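Local atomic coordinates of putative ABC transporter, periplasmic binding protein, amino acid (Neisseria gonorrhoeae, PDB entry 2YJP), a protein that binds L-cysteine as a periplasmic solute receptor and probably hands it to an ABC transporter for uptake. Residues A[256-259]-A[260-264]. The protein carries 1 engineered substitution. Residues are numbered along the deposited sequence; the frame is centred on the assembly and turned at random.
Sequences GEIA and AMKKD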
loop_
_atom_site.group_PDB
_atom_site.type_symbol
_atom_site.label_atom_id
_atom_site.label_comp_id
_atom_site.label_asym_id
_atom_site.label_seq_id
_atom_site.Cartn_x
_atom_site.Cartn_y
_atom_site.Cartn_z
ATOM N N GLY A 256 -7.730 15.627 10.183
ATOM C CA GLY A 256 -8.813 16.500 9.798
ATOM C C GLY A 256 -9.066 16.418 8.292
ATOM O O GLY A 256 -10.202 16.383 7.833
ATOM N N GLU A 257 -7.988 16.374 7.529
ATOM C CA GLU A 257 -8.098 16.168 6.078
ATOM C C GLU A 257 -8.725 14.851 5.657
ATOM O O GLU A 257 -9.570 14.868 4.772
ATOM C CB GLU A 257 -6.742 16.265 5.436
ATOM C CG GLU A 257 -6.193 17.647 5.403
ATOM C CD GLU A 257 -6.908 18.480 4.379
ATOM O OE1 GLU A 257 -7.018 17.988 3.223
ATOM O OE2 GLU A 257 -7.385 19.598 4.726
ATOM N N ILE A 258 -8.309 13.735 6.267
ATOM C CA ILE A 258 -8.900 12.439 5.967
ATOM C C ILE A 258 -10.390 12.424 6.287
ATOM O O ILE A 258 -11.182 11.930 5.489
ATOM C CB ILE A 258 -8.191 11.266 6.689
ATOM C CG1 ILE A 258 -6.748 11.120 6.173
ATOM C CG2 ILE A 258 -8.969 9.928 6.515
ATOM C CD1 ILE A 258 -6.588 10.894 4.629
ATOM N N ALA A 259 -10.744 12.985 7.447
ATOM C CA ALA A 259 -12.108 12.965 7.973
ATOM C C ALA A 259 -12.955 13.735 6.995
ATOM O O ALA A 259 -14.075 13.310 6.655
ATOM C CB ALA A 259 -12.182 13.620 9.393
ATOM N N ALA A 260 -12.414 14.882 6.554
ATOM C CA ALA A 260 -13.167 15.776 5.654
ATOM C C ALA A 260 -13.354 15.098 4.297
ATOM O O ALA A 260 -14.416 15.253 3.686
ATOM C CB ALA A 260 -12.511 17.155 5.491
ATOM N N MET A 261 -12.357 14.331 3.874
ATOM C CA MET A 261 -12.431 13.627 2.577
ATOM C C MET A 261 -13.434 12.488 2.529
ATOM O O MET A 261 -14.021 12.232 1.464
ATOM C CB MET A 261 -11.077 13.117 2.128
ATOM C CG MET A 261 -10.182 14.189 1.607
ATOM S SD MET A 261 -8.532 13.467 1.494
ATOM C CE MET A 261 -7.769 14.467 0.305
ATOM N N LYS A 262 -13.591 11.812 3.673
ATOM C CA LYS A 262 -14.681 10.846 3.899
ATOM C C LYS A 262 -16.052 11.516 3.807
ATOM O O LYS A 262 -16.967 10.979 3.217
ATOM C CB LYS A 262 -14.498 10.137 5.246
ATOM C CG LYS A 262 -13.263 9.222 5.282
ATOM C CD LYS A 262 -13.063 8.638 6.665
ATOM C CE LYS A 262 -11.841 7.696 6.691
ATOM N NZ LYS A 262 -11.581 7.250 8.135
ATOM N N LYS A 263 -16.185 12.703 4.365
ATOM C CA LYS A 263 -17.494 13.345 4.469
ATOM C C LYS A 263 -17.921 13.995 3.167
ATOM O O LYS A 263 -19.085 13.934 2.816
ATOM C CB LYS A 263 -17.520 14.387 5.603
ATOM C CG LYS A 263 -17.957 13.835 6.990
ATOM C CD LYS A 263 -17.786 14.897 8.119
ATOM C CE LYS A 263 -18.975 14.910 9.092
ATOM N NZ LYS A 263 -19.255 16.226 9.803
ATOM N N ASP A 264 -16.978 14.613 2.455
ATOM C CA ASP A 264 -17.289 15.395 1.266
ATOM C C ASP A 264 -17.167 14.696 -0.096
ATOM O O ASP A 264 -17.332 15.335 -1.120
ATOM C CB ASP A 264 -16.515 16.735 1.262
ATOM C CG ASP A 264 -14.975 16.577 0.996
ATOM O OD1 ASP A 264 -14.381 15.790 0.343
ATOM O OD2 ASP A 264 -14.180 17.277 1.467
#
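Ala260 N gives its hydrogen to Gly256 O at 3.0 Å, the first of four successive i to i+4 backbone bonds that run through residues 256-263. Met261 bonds to Glu257 and Lys262 to Ile258 in the same way, the latter the straightest of the four at 160°. The last, from Lys263 N to Ala259 O, is longer at 3.2 Å and more bent, and beyond it Asp264 N still bonds to Ala260 O.

On the side-chain level the clearest meeting is between Ile258 and Lys262, one turn apart. With chi1 at -65°, Ile258 sets CG1 beside the backbone N and leaves CG2 on the side of Lys262, where CG2 comes within 3.6 Å of Lys262 CE. The lysine is extended beyond CG; its aliphatic part leaves past the carbonyl of its own bonding partner, CG lying 3.4 Å from Ile258 O. The apolar length thus packs on the isoleucine, while the charged end is held by the backbone oxygens of Pro140 and of Glu291, the last residue of the chain.

Met261 runs toward helix 80-93. Its CG passes 3.3 Å from Glu257 O, and the extended chain brings SD to a loose 4.5 Å from Ile258 CD1. The methionine side chain also touches Asp87 and Leu88 of that helix, and Glu257 reaches Leu88 as well. Asp264 OD1 forms a salt bridge with Arg266, and helix 266-274 packs against Ala260, Met261 and Lys262.

Together these contacts belong to the later part of the regular alpha-helix 248-264, a peripheral helix of the two-lobed family 3 solute-binding fold, well away from the cysteine pocket.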